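Local coordinates for protein chinitase A (Streptomyces coelicolor, PDB 3EBV) that probably hydrolyses internal glycosidic bonds of chitin as an endochitinase, using the family 18 glycosyl hydrolase TIM-barrel domain that makes up this chain, at residues 176-180 and 205-209; 180-186 and 196-202; 214-218 and 262-266. All coordinates share one frame. Residues are numbered along the deposited sequence.

Contact 1. Residues 176-180 and 205-209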
loop_
_atom_site.group_PDB
_atom_site.type_symbol
_atom_site.label_atom_id
_atom_site.label_comp_id
_atom_site.label_asym_id
_atom_site.label_seq_id
_atom_site.Cartn_x
_atom_site.Cartn_y
_atom_site.Cartn_z
ATOM N N VAL A 176 -2.768 -4.145 -5.032
ATOM C CA VAL A 176 -1.532 -3.431 -5.381
ATOM C C VAL A 176 -1.852 -1.957 -5.285
ATOM O O VAL A 176 -2.546 -1.405 -6.147
ATOM C CB VAL A 176 -1.021 -3.766 -6.793
ATOM C CG1 VAL A 176 0.245 -2.988 -7.102
ATOM C CG2 VAL A 176 -0.695 -5.283 -6.881
ATOM N N ASN A 177 -1.357 -1.309 -4.229
ATOM C CA ASN A 177 -1.475 0.152 -4.064
ATOM C C ASN A 177 -0.193 0.807 -4.593
ATOM O O ASN A 177 0.729 1.103 -3.829
ATOM C CB ASN A 177 -1.640 0.521 -2.586
ATOM C CG ASN A 177 -2.967 0.058 -1.987
ATOM O OD1 ASN A 177 -4.044 0.254 -2.579
ATOM N ND2 ASN A 177 -2.900 -0.509 -0.734
HETATM N N MSE A 178 -0.090 0.959 -5.908
HETATM C CA MSE A 178 1.131 1.580 -6.438
HETATM C C MSE A 178 1.289 3.019 -5.934
HETATM O O MSE A 178 0.296 3.701 -5.640
HETATM C CB MSE A 178 1.157 1.549 -7.991
HETATM C CG MSE A 178 2.455 2.114 -8.542
HETATM SE SE MSE A 178 2.593 1.660 -10.462
HETATM C CE MSE A 178 1.315 2.902 -11.192
ATOM N N GLN A 179 2.567 3.439 -5.826
ATOM C CA GLN A 179 2.885 4.790 -5.387
ATOM C C GLN A 179 2.950 5.671 -6.653
ATOM O O GLN A 179 3.962 5.709 -7.381
ATOM C CB GLN A 179 4.259 4.814 -4.688
ATOM C CG GLN A 179 4.326 3.910 -3.472
ATOM C CD GLN A 179 5.724 3.958 -2.852
ATOM O OE1 GLN A 179 6.315 5.035 -2.682
ATOM N NE2 GLN A 179 6.260 2.784 -2.533
ATOM N N TYR A 180 1.832 6.357 -6.932
ATOM C CA TYR A 180 1.778 7.222 -8.137
ATOM C C TYR A 180 2.422 8.595 -7.838
ATOM O O TYR A 180 1.793 9.678 -7.988
ATOM C CB TYR A 180 0.311 7.425 -8.587
ATOM C CG TYR A 180 -0.363 6.178 -9.107
ATOM C CD1 TYR A 180 -0.628 6.011 -10.470
ATOM C CD2 TYR A 180 -0.769 5.167 -8.221
ATOM C CE1 TYR A 180 -1.302 4.874 -10.949
ATOM C CE2 TYR A 180 -1.391 4.020 -8.688
ATOM C CZ TYR A 180 -1.676 3.870 -10.056
ATOM O OH TYR A 180 -2.287 2.719 -10.501
ATOM N N LEU A 205 -1.701 4.865 -16.062
ATOM C CA LEU A 205 -0.812 3.863 -15.465
ATOM C C LEU A 205 -1.625 2.772 -14.761
ATOM O O LEU A 205 -1.213 1.602 -14.823
ATOM C CB LEU A 205 0.161 4.529 -14.471
ATOM C CG LEU A 205 1.427 5.102 -15.123
ATOM C CD1 LEU A 205 1.169 6.196 -16.147
ATOM C CD2 LEU A 205 2.338 5.658 -14.013
ATOM N N ALA A 206 -2.741 3.113 -14.099
ATOM C CA ALA A 206 -3.614 2.061 -13.534
ATOM C C ALA A 206 -4.098 1.121 -14.634
ATOM O O ALA A 206 -4.192 -0.095 -14.431
ATOM C CB ALA A 206 -4.776 2.665 -12.790
ATOM N N CYS A 207 -4.359 1.670 -15.808
ATOM C CA CYS A 207 -4.787 0.861 -16.966
ATOM C C CYS A 207 -3.796 -0.274 -17.281
ATOM O O CYS A 207 -4.200 -1.362 -17.714
ATOM C CB CYS A 207 -4.889 1.843 -18.158
ATOM S SG CYS A 207 -5.254 1.091 -19.749
ATOM N N ILE A 208 -2.494 -0.047 -17.112
ATOM C CA ILE A 208 -1.526 -1.103 -17.432
ATOM C C ILE A 208 -1.818 -2.321 -16.521
ATOM O O ILE A 208 -1.737 -3.475 -16.970
ATOM C CB ILE A 208 -0.062 -0.637 -17.182
ATOM C CG1 ILE A 208 0.289 0.595 -18.020
ATOM C CG2 ILE A 208 0.936 -1.757 -17.464
ATOM C CD1 ILE A 208 1.609 1.220 -17.603
ATOM N N GLN A 209 -2.120 -2.057 -15.239
ATOM C CA GLN A 209 -2.457 -3.152 -14.298
ATOM C C GLN A 209 -3.790 -3.809 -14.656
ATOM O O GLN A 209 -3.894 -5.057 -14.666
ATOM C CB GLN A 209 -2.495 -2.586 -12.877
ATOM C CG GLN A 209 -1.116 -2.112 -12.446
ATOM C CD GLN A 209 -1.111 -1.331 -11.143
ATOM O OE1 GLN A 209 -1.868 -1.626 -10.224
ATOM N NE2 GLN A 209 -0.244 -0.325 -11.084
HETATM O O HOH W 1 -2.048 0.638 -8.625
#
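Val176 lies near the start of strand 175-179; the axis of its part 176-179 passes 10.9 Å from that of helix 205-209, at 148°, roughly antiparallel. Its branched, compact side chain faces the helix, with CG1 4.0 Å from OE1 of Gln209. Asn177 points away, and its ND2 weakly hydrogen-bonds Thr8. Met178, a selenomethionine, turns back toward the helix: its long, flexible chain spans the gap, SE lying 3.5 Å from Gln209 NE2 and CE 3.8 Å from Leu205 CB. Gln179 again leaves the interface, donating from NE2 to Glu121 and Ala149 O. Tyr180 then lays CE1 3.8 Å from Leu205 CB and OH 3.4 Å from Ala206 CB; alanine's small side chain lets the ring tip come this close. Water 1, 2.8 Å from both Tyr180 OH and Gln209 OE1, hydrogen-bonds these buried groups. A barrel strand covered outside by helix 199-210, which leads on to parallel neighbour strand 219-224, is the beta-alpha-beta unit that the TIM barrel repeats.

Contact 2. Residues 180-186 and 196-202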
loop_
_atom_site.group_PDB
_atom_site.type_symbol
_atom_site.label_atom_id
_atom_site.label_comp_id
_atom_site.label_asym_id
_atom_site.label_seq_id
_atom_site.Cartn_x
_atom_site.Cartn_y
_atom_site.Cartn_z
ATOM N N TYR A 180 1.832 6.357 -6.932
ATOM C CA TYR A 180 1.778 7.222 -8.137
ATOM C C TYR A 180 2.422 8.595 -7.838
ATOM O O TYR A 180 1.793 9.678 -7.988
ATOM C CB TYR A 180 0.311 7.425 -8.587
ATOM C CG TYR A 180 -0.363 6.178 -9.107
ATOM C CD1 TYR A 180 -0.628 6.011 -10.470
ATOM C CD2 TYR A 180 -0.769 5.167 -8.221
ATOM C CE1 TYR A 180 -1.302 4.874 -10.949
ATOM C CE2 TYR A 180 -1.391 4.020 -8.688
ATOM C CZ TYR A 180 -1.676 3.870 -10.056
ATOM O OH TYR A 180 -2.287 2.719 -10.501
ATOM N N TYR A 181 3.648 8.547 -7.298
ATOM C CA TYR A 181 4.286 9.777 -6.793
ATOM C C TYR A 181 5.767 9.520 -6.591
ATOM O O TYR A 181 6.243 8.389 -6.715
ATOM C CB TYR A 181 3.616 10.256 -5.491
ATOM C CG TYR A 181 3.563 9.220 -4.378
ATOM C CD1 TYR A 181 4.600 9.104 -3.432
ATOM C CD2 TYR A 181 2.440 8.435 -4.195
ATOM C CE1 TYR A 181 4.519 8.149 -2.377
ATOM C CE2 TYR A 181 2.338 7.509 -3.131
ATOM C CZ TYR A 181 3.377 7.378 -2.236
ATOM O OH TYR A 181 3.266 6.445 -1.252
ATOM N N ASN A 182 6.490 10.612 -6.320
ATOM C CA ASN A 182 7.985 10.607 -6.377
ATOM C C ASN A 182 8.493 9.942 -7.643
ATOM O O ASN A 182 9.453 9.168 -7.635
ATOM C CB ASN A 182 8.619 9.901 -5.143
ATOM C CG ASN A 182 8.335 10.614 -3.850
ATOM O OD1 ASN A 182 8.393 11.844 -3.785
ATOM N ND2 ASN A 182 7.987 9.849 -2.817
ATOM N N SER A 183 7.860 10.278 -8.763
ATOM C CA SER A 183 8.083 9.571 -10.022
ATOM C C SER A 183 8.462 10.512 -11.172
ATOM O O SER A 183 7.830 11.549 -11.325
ATOM C CB SER A 183 6.786 8.836 -10.438
ATOM O OG SER A 183 6.985 8.128 -11.640
ATOM N N GLY A 184 9.420 10.066 -11.986
ATOM C CA GLY A 184 9.660 10.675 -13.279
ATOM C C GLY A 184 8.479 10.350 -14.217
ATOM O O GLY A 184 7.537 9.595 -13.858
ATOM N N THR A 185 8.542 10.883 -15.427
ATOM C CA THR A 185 7.489 10.562 -16.403
ATOM C C THR A 185 7.512 9.059 -16.706
ATOM O O THR A 185 8.548 8.371 -16.598
ATOM C CB THR A 185 7.613 11.386 -17.702
ATOM O OG1 THR A 185 8.897 11.135 -18.275
ATOM C CG2 THR A 185 7.424 12.890 -17.426
HETATM N N MSE A 186 6.334 8.550 -17.060
HETATM C CA MSE A 186 6.126 7.138 -17.292
HETATM C C MSE A 186 5.233 6.910 -18.495
HETATM O O MSE A 186 4.476 7.808 -18.862
HETATM C CB MSE A 186 5.416 6.533 -16.065
HETATM C CG MSE A 186 6.287 6.536 -14.807
HETATM SE SE MSE A 186 7.674 5.151 -14.934
HETATM C CE MSE A 186 9.117 6.092 -13.961
ATOM N N GLN A 196 3.568 12.830 -13.350
ATOM C CA GLN A 196 2.910 12.786 -12.043
ATOM C C GLN A 196 2.152 14.081 -11.745
ATOM O O GLN A 196 2.484 15.143 -12.289
ATOM C CB GLN A 196 3.879 12.417 -10.895
ATOM C CG GLN A 196 4.815 13.578 -10.574
ATOM C CD GLN A 196 5.846 13.214 -9.546
ATOM O OE1 GLN A 196 5.711 12.189 -8.882
ATOM N NE2 GLN A 196 6.903 14.019 -9.438
ATOM N N GLY A 197 1.191 13.987 -10.839
ATOM C CA GLY A 197 0.434 15.173 -10.473
ATOM C C GLY A 197 -0.719 15.508 -11.408
ATOM O O GLY A 197 -1.243 16.624 -11.350
ATOM N N THR A 198 -1.118 14.539 -12.244
ATOM C CA THR A 198 -2.213 14.750 -13.189
ATOM C C THR A 198 -3.205 13.575 -13.116
ATOM O O THR A 198 -2.808 12.443 -12.776
ATOM C CB THR A 198 -1.702 14.851 -14.638
ATOM O OG1 THR A 198 -1.050 13.635 -15.042
ATOM C CG2 THR A 198 -0.732 16.051 -14.852
ATOM N N VAL A 199 -4.471 13.820 -13.454
ATOM C CA VAL A 199 -5.442 12.730 -13.453
ATOM C C VAL A 199 -5.001 11.634 -14.445
ATOM O O VAL A 199 -5.146 10.433 -14.157
ATOM C CB VAL A 199 -6.864 13.242 -13.775
ATOM C CG1 VAL A 199 -6.951 13.742 -15.140
ATOM C CG2 VAL A 199 -7.902 12.108 -13.620
ATOM N N ASP A 200 -4.419 11.995 -15.594
ATOM C CA ASP A 200 -4.045 11.014 -16.616
ATOM C C ASP A 200 -2.921 10.079 -16.142
ATOM O O ASP A 200 -2.855 8.921 -16.538
ATOM C CB ASP A 200 -3.532 11.721 -17.899
ATOM C CG ASP A 200 -4.635 12.284 -18.791
ATOM O OD1 ASP A 200 -5.826 11.943 -18.621
ATOM O OD2 ASP A 200 -4.230 13.073 -19.682
ATOM N N PHE A 201 -2.019 10.588 -15.299
ATOM C CA PHE A 201 -0.965 9.692 -14.761
ATOM C C PHE A 201 -1.629 8.578 -13.970
ATOM O O PHE A 201 -1.199 7.415 -14.065
ATOM C CB PHE A 201 -0.090 10.510 -13.838
ATOM C CG PHE A 201 1.240 9.866 -13.449
ATOM C CD1 PHE A 201 2.298 9.763 -14.350
ATOM C CD2 PHE A 201 1.419 9.429 -12.131
ATOM C CE1 PHE A 201 3.553 9.237 -13.926
ATOM C CE2 PHE A 201 2.678 8.904 -11.719
ATOM C CZ PHE A 201 3.717 8.812 -12.575
ATOM N N LEU A 202 -2.659 8.912 -13.199
ATOM C CA LEU A 202 -3.358 7.885 -12.422
ATOM C C LEU A 202 -4.072 6.892 -13.327
ATOM O O LEU A 202 -3.942 5.676 -13.190
ATOM C CB LEU A 202 -4.345 8.520 -11.433
ATOM C CG LEU A 202 -3.724 9.590 -10.508
ATOM C CD1 LEU A 202 -4.749 10.127 -9.535
ATOM C CD2 LEU A 202 -2.508 9.014 -9.739
HETATM O O HOH W 2 0.529 11.914 -8.983
HETATM O O HOH W 3 6.369 12.636 -13.581
#
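Neither backbone is regular where the two first meet. Residues 180-185 form a loop that reaches a short strand at Met186, and in it Asn182 adopts left-handed helical angles (47/44). The other segment turns at Gly197, whose positive phi (83°) would jam a CB against the preceding carbonyl, and enters a helix at Val199. Thr198 is the N-cap, its OG1 accepting from Phe201 N at 3.2 Å. The CA atoms come nearest at Tyr181 and Gln196, 6.2 Å apart, and at Tyr180 and Leu202, 6.7 Å apart. Water 2 donates to Tyr180 O (2.8 Å) and accepts from Gly197 N (2.9 Å); water 3 likewise joins Ser183 O (2.9 Å) to Gln196 N (2.8 Å).

Gln196 is long enough to reach over this hydrated seam, so that its OE1 accepts from Ser183 N at 2.9 Å. Ser183 OG donates to Gly184 O (2.7 Å), also bonds Thr152, and sits at the edge of the Phe201 ring, 3.5 Å from CZ. That flat ring fills the space under the loop, with CE1 3.9 Å from Met186 CB, while Leu202 CD2 packs 3.4 Å from Tyr180 CB.

This is a beta-alpha connection of the TIM barrel, leaving the C-terminal end of strand 175-179 and folded back on the first turn of helix 199-210. Tyr194 of hairpin 186-187/193-194 touches Phe201; Leu202 reaches Leu223 of strand 219-224.

Contact 3. Residues 214-218 and 262-266; sequences LAPSQ and YPDLR
Build 214-218 as a tight turn with Pro216 and Ser217 in 3-10 conformation (-56/-37 and -67/-8), and 262-266 as a type I turn from Tyr262 to Leu265, closed by Leu265 N to Tyr262 O at 3.1 Å. Set the CA atoms of Pro216 and Leu265, and of Ser217 and Arg266, 4.3 Å apart. Gln218 N donates to Ala215 O (2.8 Å), and Gln218 OE1 accepts from Ala215 N (3.0 Å); its NE2 serves Lys170 O and Leu173 O. These loops lead into adjacent parallel strands 219-224 and 267-271, at the N-terminal ends of the TIM-barrel strands. Pro216 O takes a weak bond from Arg266 N (3.1 Å) and a CA-H...O contact from Leu265 CA (3.3 Å). Arg266 has several donors to spend: with chi1 t, then p, p, its NE gives Ser217 O a 2.7 Å bond and its NH2 a weak 3.1 Å one; NH1 goes to Leu3 O, and NH2 also bonds Thr174 O weakly. Water 4 hydrogen-bonds Ser217 OG (3.1 Å) and, weakly, Arg266 NH2 (2.8 Å). The rigid Pro216 ring puts CG 3.8 Å from Tyr262 CD1, at the aromatic edge.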
loop_
_atom_site.group_PDB
_atom_site.type_symbol
_atom_site.label_atom_id
_atom_site.label_comp_id
_atom_site.label_asym_id
_atom_site.label_seq_id
_atom_site.Cartn_x
_atom_site.Cartn_y
_atom_site.Cartn_z
ATOM N N LEU A 214 -4.353 -8.230 -13.591
ATOM C CA LEU A 214 -4.838 -7.999 -12.211
ATOM C C LEU A 214 -6.324 -7.700 -12.240
ATOM O O LEU A 214 -6.815 -6.995 -13.153
ATOM C CB LEU A 214 -4.055 -6.874 -11.527
ATOM C CG LEU A 214 -2.568 -7.192 -11.328
ATOM C CD1 LEU A 214 -1.898 -5.955 -10.756
ATOM C CD2 LEU A 214 -2.354 -8.387 -10.380
ATOM N N ALA A 215 -7.068 -8.240 -11.269
ATOM C CA ALA A 215 -8.498 -7.931 -11.156
ATOM C C ALA A 215 -8.683 -6.461 -10.691
ATOM O O ALA A 215 -7.790 -5.901 -10.035
ATOM C CB ALA A 215 -9.192 -8.887 -10.143
ATOM N N PRO A 216 -9.818 -5.845 -11.014
ATOM C CA PRO A 216 -10.033 -4.468 -10.548
ATOM C C PRO A 216 -9.920 -4.362 -9.031
ATOM O O PRO A 216 -9.409 -3.354 -8.526
ATOM C CB PRO A 216 -11.442 -4.133 -11.065
ATOM C CG PRO A 216 -11.535 -4.966 -12.339
ATOM C CD PRO A 216 -10.889 -6.279 -11.947
ATOM N N SER A 217 -10.385 -5.376 -8.288
ATOM C CA SER A 217 -10.286 -5.322 -6.841
ATOM C C SER A 217 -8.850 -5.374 -6.357
ATOM O O SER A 217 -8.615 -5.192 -5.140
ATOM C CB SER A 217 -11.023 -6.496 -6.180
ATOM O OG SER A 217 -10.456 -7.703 -6.604
ATOM N N GLN A 218 -7.906 -5.629 -7.270
ATOM C CA GLN A 218 -6.496 -5.733 -6.884
ATOM C C GLN A 218 -5.693 -4.469 -7.263
ATOM O O GLN A 218 -4.470 -4.489 -7.157
ATOM C CB GLN A 218 -5.840 -6.968 -7.524
ATOM C CG GLN A 218 -6.449 -8.231 -6.929
ATOM C CD GLN A 218 -5.983 -9.481 -7.612
ATOM O OE1 GLN A 218 -5.929 -9.580 -8.846
ATOM N NE2 GLN A 218 -5.683 -10.494 -6.792
ATOM N N TYR A 262 -14.300 -0.273 -14.849
ATOM C CA TYR A 262 -13.847 -1.250 -13.862
ATOM C C TYR A 262 -14.514 -0.909 -12.533
ATOM O O TYR A 262 -13.880 -0.374 -11.612
ATOM C CB TYR A 262 -12.322 -1.144 -13.730
ATOM C CG TYR A 262 -11.595 -1.410 -15.004
ATOM C CD1 TYR A 262 -11.287 -2.722 -15.398
ATOM C CD2 TYR A 262 -11.227 -0.345 -15.837
ATOM C CE1 TYR A 262 -10.610 -2.963 -16.561
ATOM C CE2 TYR A 262 -10.561 -0.592 -17.014
ATOM C CZ TYR A 262 -10.245 -1.891 -17.373
ATOM O OH TYR A 262 -9.565 -2.155 -18.549
ATOM N N PRO A 263 -15.833 -1.171 -12.399
ATOM C CA PRO A 263 -16.568 -0.731 -11.212
ATOM C C PRO A 263 -16.057 -1.318 -9.897
ATOM O O PRO A 263 -16.276 -0.683 -8.844
ATOM C CB PRO A 263 -18.021 -1.177 -11.466
ATOM C CG PRO A 263 -18.028 -1.806 -12.788
ATOM C CD PRO A 263 -16.709 -1.720 -13.466
ATOM N N ASP A 264 -15.396 -2.477 -9.946
ATOM C CA ASP A 264 -14.882 -3.106 -8.696
ATOM C C ASP A 264 -13.470 -2.658 -8.324
ATOM O O ASP A 264 -12.827 -3.276 -7.473
ATOM C CB ASP A 264 -14.941 -4.634 -8.765
ATOM C CG ASP A 264 -16.367 -5.157 -8.760
ATOM O OD1 ASP A 264 -17.299 -4.414 -8.358
ATOM O OD2 ASP A 264 -16.543 -6.317 -9.186
ATOM N N LEU A 265 -13.003 -1.582 -8.949
ATOM C CA LEU A 265 -11.685 -0.989 -8.580
ATOM C C LEU A 265 -11.605 -0.880 -7.057
ATOM O O LEU A 265 -12.549 -0.373 -6.419
ATOM C CB LEU A 265 -11.550 0.407 -9.208
ATOM C CG LEU A 265 -10.148 0.966 -9.097
ATOM C CD1 LEU A 265 -9.189 0.273 -10.058
ATOM C CD2 LEU A 265 -10.188 2.449 -9.373
ATOM N N ARG A 266 -10.481 -1.316 -6.472
ATOM C CA ARG A 266 -10.471 -1.413 -4.994
ATOM C C ARG A 266 -10.682 -0.062 -4.315
ATOM O O ARG A 266 -11.497 0.086 -3.409
ATOM C CB ARG A 266 -9.161 -2.027 -4.493
ATOM C CG ARG A 266 -9.083 -2.132 -2.946
ATOM C CD ARG A 266 -10.098 -3.099 -2.399
ATOM N NE ARG A 266 -9.659 -4.428 -2.764
ATOM C CZ ARG A 266 -10.009 -5.531 -2.122
ATOM N NH1 ARG A 266 -10.861 -5.473 -1.109
ATOM N NH2 ARG A 266 -9.523 -6.695 -2.544
HETATM O O HOH W 4 -8.629 -8.639 -4.342
#

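In the fold
All three contacts lie in one sector of the TIM barrel, built by strands 175-179, 219-224 and 267-271 with helix 199-210. Contact 2 is nested along the chain within the loop closed by contact 1; contact 3 follows in series. Contacts 1 and 2 share Tyr180 and helix 199-210, their centres 10 Å apart, and meet where Leu205 packs on Met186. Contact 3, centred 11 Å from contact 1, touches it through Gln218 and Val176, while contacts 2 and 3 stand 20 Å apart between centres without touching. Loop 180-186 leaves strand 175-179 at the C-terminal end, where TIM-barrel enzymes carry their active sites; loops 214-218 and 262-266 enter strands 219-224 and 267-271 at their N-terminal ends.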